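Local coordinates for protein putative sugar isomerase (Parabacteroides distasonis, PDB 3LMZ) that is a putative sugar isomerase with a xylose isomerase-like TIM barrel, and probably interconverts sugars or related compounds, at residues Tyr25-Phe30 with Lys37-Leu42; Phe30-Thr35 with His67-Ala72. All blocks are in the same frame, centred on the assembly; numbering follows the deposited sequence. Where two conformers were deposited one is given.

Contact 1: Tyr25-Phe30 with Lys37-Leu42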
# COMPACT_ATOMS: atom_id res chain seq x y z
N TYR A 25 -5.84 -10.12 15.30
CA TYR A 25 -4.49 -10.22 15.85
C TYR A 25 -3.53 -9.16 15.29
O TYR A 25 -2.56 -8.77 15.95
CB TYR A 25 -3.91 -11.62 15.66
CG TYR A 25 -2.61 -11.88 16.33
CD1 TYR A 25 -2.54 -11.95 17.71
CD2 TYR A 25 -1.46 -12.13 15.59
CE1 TYR A 25 -1.33 -12.25 18.34
CE2 TYR A 25 -0.28 -12.47 16.21
CZ TYR A 25 -0.24 -12.48 17.61
OH TYR A 25 0.90 -12.83 18.35
N THR A 26 -3.82 -8.69 14.07
CA THR A 26 -3.03 -7.57 13.54
C THR A 26 -2.90 -6.42 14.56
O THR A 26 -1.87 -5.74 14.63
CB THR A 26 -3.64 -7.07 12.26
OG1 THR A 26 -3.58 -8.11 11.29
CG2 THR A 26 -2.94 -5.83 11.72
N PHE A 27 -4.00 -6.18 15.32
CA PHE A 27 -4.12 -5.10 16.28
C PHE A 27 -4.08 -5.64 17.72
O PHE A 27 -4.59 -4.97 18.62
CB PHE A 27 -5.42 -4.33 15.98
CG PHE A 27 -5.35 -3.53 14.72
CD1 PHE A 27 -4.73 -2.29 14.71
CD2 PHE A 27 -5.82 -4.05 13.53
CE1 PHE A 27 -4.63 -1.56 13.53
CE2 PHE A 27 -5.70 -3.31 12.35
CZ PHE A 27 -5.09 -2.10 12.36
N VAL A 28 -3.31 -6.69 18.01
CA VAL A 28 -3.22 -7.20 19.38
C VAL A 28 -2.70 -6.17 20.35
O VAL A 28 -3.08 -6.19 21.53
CB VAL A 28 -2.35 -8.48 19.44
CG1 VAL A 28 -0.86 -8.21 19.05
CG2 VAL A 28 -2.45 -9.18 20.82
N ASN A 29 -1.85 -5.23 19.89
CA ASN A 29 -1.29 -4.22 20.74
C ASN A 29 -2.08 -2.89 20.81
O ASN A 29 -1.60 -1.91 21.44
CB ASN A 29 0.18 -3.95 20.35
CG ASN A 29 1.10 -5.14 20.66
OD1 ASN A 29 0.95 -5.75 21.71
ND2 ASN A 29 1.98 -5.49 19.75
N PHE A 30 -3.26 -2.85 20.16
CA PHE A 30 -4.07 -1.67 20.01
C PHE A 30 -5.51 -1.86 20.41
O PHE A 30 -6.05 -2.97 20.29
CB PHE A 30 -3.96 -1.13 18.59
CG PHE A 30 -2.53 -0.79 18.24
CD1 PHE A 30 -1.96 0.39 18.68
CD2 PHE A 30 -1.71 -1.74 17.70
CE1 PHE A 30 -0.61 0.69 18.47
CE2 PHE A 30 -0.36 -1.47 17.49
CZ PHE A 30 0.20 -0.24 17.88
N LYS A 37 -10.57 3.01 13.55
CA LYS A 37 -10.13 4.19 12.85
C LYS A 37 -9.16 3.83 11.69
O LYS A 37 -9.22 4.40 10.59
CB LYS A 37 -9.51 5.17 13.85
CG LYS A 37 -10.61 5.90 14.61
CD LYS A 37 -10.11 6.76 15.81
CE LYS A 37 -11.31 7.40 16.58
NZ LYS A 37 -10.84 7.95 17.92
N THR A 38 -8.27 2.85 11.95
CA THR A 38 -7.36 2.43 10.95
C THR A 38 -8.11 1.77 9.81
O THR A 38 -7.84 2.07 8.64
CB THR A 38 -6.26 1.53 11.54
OG1 THR A 38 -5.66 2.18 12.66
CG2 THR A 38 -5.24 1.12 10.51
N LEU A 39 -9.01 0.83 10.09
CA LEU A 39 -9.79 0.22 9.00
C LEU A 39 -10.54 1.28 8.19
O LEU A 39 -10.62 1.19 6.97
CB LEU A 39 -10.82 -0.83 9.53
CG LEU A 39 -10.29 -2.27 9.72
CD1 LEU A 39 -9.15 -2.35 10.68
CD2 LEU A 39 -11.45 -3.14 10.18
N GLU A 40 -11.17 2.21 8.87
CA GLU A 40 -11.94 3.27 8.23
C GLU A 40 -11.06 4.03 7.21
O GLU A 40 -11.44 4.27 6.08
CB GLU A 40 -12.52 4.24 9.27
CG GLU A 40 -13.43 5.29 8.78
CD GLU A 40 -14.07 6.03 9.94
OE1 GLU A 40 -13.39 6.27 10.96
OE2 GLU A 40 -15.26 6.44 9.84
N ARG A 41 -9.86 4.41 7.65
CA ARG A 41 -8.92 5.17 6.80
C ARG A 41 -8.44 4.30 5.60
O ARG A 41 -8.18 4.84 4.56
CB ARG A 41 -7.71 5.67 7.62
CG ARG A 41 -8.01 6.78 8.60
CD ARG A 41 -6.70 7.34 9.20
NE ARG A 41 -5.93 8.08 8.20
CZ ARG A 41 -4.65 8.45 8.33
NH1 ARG A 41 -4.01 8.17 9.44
NH2 ARG A 41 -4.02 9.10 7.38
N LEU A 42 -8.33 2.99 5.81
CA LEU A 42 -7.97 2.06 4.74
C LEU A 42 -9.09 1.60 3.85
O LEU A 42 -8.88 0.85 2.92
CB LEU A 42 -7.30 0.81 5.31
CG LEU A 42 -5.99 0.98 6.05
CD1 LEU A 42 -5.72 -0.31 6.89
CD2 LEU A 42 -4.90 1.30 5.08
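Phe27 reaches from the loop after strand 19-22 to helix 32-41 and meets it with the far end of its ring. Thr38 comes in at the ring edge, close to the ring plane, with its methyl CG2 3.7 Å from Phe27 CZ. Leu39 approaches obliquely from the next position on the helix, its CD1 4.0 Å from Phe27 CE2, so that the two helix residues touch neighbouring parts of the same ring. CG2 of Thr38 lies anti to the backbone N (chi1 -51° for OG1), which turns the methyl to the phenyl group while OG1 bonds back to Thr34 O, one turn earlier. The contact is apolar and buried. Behind it, a type I turn from Phe27 to Phe30, closed by Phe30 N to Phe27 O at 2.9 Å, leads the chain toward the helix, and Thr26 OG1 ties the preceding 3-10 segment to Tyr232 N. Met22 of strand 19-22 touches both Phe27 and Leu39, Ile243 and Phe240 of helix 240-256 touch Phe27 and Thr38 respectively, and Leu241 of the second subunit packs on Thr38. The arrangement belongs to a beta-alpha unit of the TIM barrel, in which the connecting loop folds against the helix it leads into.

Contact 2: Phe30-Thr35 with His67-Ala72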
# COMPACT_ATOMS: atom_id res chain seq x y z
N PHE A 30 -3.26 -2.85 20.16
CA PHE A 30 -4.07 -1.67 20.01
C PHE A 30 -5.51 -1.86 20.41
O PHE A 30 -6.05 -2.97 20.29
CB PHE A 30 -3.96 -1.13 18.59
CG PHE A 30 -2.53 -0.79 18.24
CD1 PHE A 30 -1.96 0.39 18.68
CD2 PHE A 30 -1.71 -1.74 17.70
CE1 PHE A 30 -0.61 0.69 18.47
CE2 PHE A 30 -0.36 -1.47 17.49
CZ PHE A 30 0.20 -0.24 17.88
N ASP A 31 -6.12 -0.80 20.92
CA ASP A 31 -7.52 -0.86 21.30
C ASP A 31 -8.46 -0.86 20.12
O ASP A 31 -8.09 -0.66 18.95
CB ASP A 31 -7.90 0.17 22.37
CG ASP A 31 -7.74 1.56 21.92
OD1 ASP A 31 -7.77 1.83 20.71
OD2 ASP A 31 -7.64 2.45 22.81
N LEU A 32 -9.72 -1.10 20.43
CA LEU A 32 -10.73 -1.15 19.35
C LEU A 32 -10.89 0.18 18.62
O LEU A 32 -11.05 0.18 17.39
CB LEU A 32 -12.07 -1.63 19.91
CG LEU A 32 -13.19 -1.77 18.90
CD1 LEU A 32 -12.87 -2.79 17.87
CD2 LEU A 32 -14.48 -2.11 19.68
N ASP A 33 -10.84 1.29 19.36
CA ASP A 33 -10.92 2.62 18.72
C ASP A 33 -9.86 2.76 17.62
O ASP A 33 -10.15 3.08 16.46
CB ASP A 33 -10.69 3.76 19.72
CG ASP A 33 -11.71 3.79 20.84
OD1 ASP A 33 -12.90 3.52 20.59
OD2 ASP A 33 -11.31 4.09 21.99
N THR A 34 -8.61 2.51 18.00
CA THR A 34 -7.48 2.63 17.06
C THR A 34 -7.69 1.67 15.88
O THR A 34 -7.45 2.04 14.73
CB THR A 34 -6.16 2.29 17.78
OG1 THR A 34 -5.99 3.24 18.84
CG2 THR A 34 -4.94 2.30 16.82
N THR A 35 -8.11 0.43 16.17
CA THR A 35 -8.36 -0.57 15.11
C THR A 35 -9.41 -0.07 14.12
O THR A 35 -9.18 -0.07 12.94
CB THR A 35 -8.84 -1.87 15.80
OG1 THR A 35 -7.80 -2.37 16.65
CG2 THR A 35 -9.22 -2.93 14.67
N HIS A 67 -21.18 -3.13 18.43
CA HIS A 67 -21.75 -3.05 17.11
C HIS A 67 -21.95 -1.61 16.63
O HIS A 67 -21.71 -1.29 15.44
CB HIS A 67 -23.07 -3.79 17.00
CG HIS A 67 -22.93 -5.27 17.08
ND1 HIS A 67 -21.99 -5.95 16.36
CD2 HIS A 67 -23.64 -6.19 17.77
CE1 HIS A 67 -22.10 -7.25 16.63
NE2 HIS A 67 -23.11 -7.42 17.46
N ASP A 68 -22.40 -0.75 17.55
CA ASP A 68 -22.65 0.62 17.17
C ASP A 68 -21.37 1.34 16.82
O ASP A 68 -21.31 2.12 15.87
CB ASP A 68 -23.32 1.37 18.30
CG ASP A 68 -24.76 0.95 18.54
OD1 ASP A 68 -25.37 0.33 17.64
OD2 ASP A 68 -25.26 1.29 19.65
N LYS A 69 -20.30 1.08 17.57
CA LYS A 69 -19.02 1.70 17.26
C LYS A 69 -18.49 1.20 15.91
O LYS A 69 -18.02 2.00 15.06
CB LYS A 69 -18.00 1.47 18.40
CG LYS A 69 -16.91 2.52 18.39
CD LYS A 69 -15.70 2.21 19.29
CE LYS A 69 -14.71 3.38 19.28
NZ LYS A 69 -14.32 3.89 17.91
N CYS A 70 -18.56 -0.11 15.70
CA CYS A 70 -18.17 -0.69 14.42
C CYS A 70 -18.93 0.01 13.25
O CYS A 70 -18.31 0.52 12.29
CB CYS A 70 -18.43 -2.18 14.43
SG CYS A 70 -17.21 -3.17 15.29
N ALA A 71 -20.26 0.13 13.38
CA ALA A 71 -21.09 0.73 12.33
C ALA A 71 -20.71 2.19 12.10
O ALA A 71 -20.71 2.67 10.97
CB ALA A 71 -22.52 0.60 12.69
N ALA A 72 -20.41 2.91 13.18
CA ALA A 72 -20.01 4.30 13.04
C ALA A 72 -18.74 4.50 12.18
O ALA A 72 -18.51 5.59 11.65
CB ALA A 72 -19.82 4.92 14.37
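Leu32 and Lys69 meet where the first turn of helix 32-41 runs beside the last turns of helix 60-72, and Asp33 adds a charge pair at the outer margin. The closer-packed part is apolar: Leu32 points at the other helix, although its CD2 is still 4.5 Å from Lys69 CD, and the buried Cys70 loses some surface here too. Behind them Leu36 touches both Lys69 and Cys70, while Leu32 also rests on Leu47. On the outer side Lys69 stretches across to helix 32-41, extended as far as CE and bent only at its last torsion (chi4 -50°), which brings NZ back beside Asp33. In the conformers given, Lys69 NZ lies 3.1 Å from Asp33 OD1, a salt bridge whose details are doubtful because both residues were modelled in two conformers and OD1 also comes implausibly close to Lys69 CE; the two side chains cross at about a right angle. Asp31 caps the start of helix 32-41: as its N-cap, OD1 accepts from Thr34 N at 2.9 Å in a nearly straight bond (170°) and from Thr34 OG1, also at 2.9 Å, from above the carboxylate plane. Asp31 O in turn takes Thr35 N and, at 2.9 Å, Thr35 OG1. The contact thus joins two consecutive outer helices of the barrel, with strand 46-49 between them in the chain and its Leu47 beneath Leu32 and Thr35.

How the contacts relate
Both contacts use helix 32-41, and their centres lie about 9 Å apart on the same side of the chain's centre. Contact 1 is buried, contact 2 lies at the surface, and Phe30 belongs to both ranges. They also meet directly, with Phe27 CB 3.2 Å from Thr35 OG1, while Glu40 OE2 lies 3.8 Å from Ala72 O. Along helix 32-41 the neighbouring helix is met first, at the opening turn, and the preceding loop afterwards, in the outer helical layer of the barrel. Loop 25-30 follows strand 19-22 at the barrel end where TIM-barrel enzymes carry their active sites, but neither contact can be assigned to a site without an identified ligand or catalytic residue.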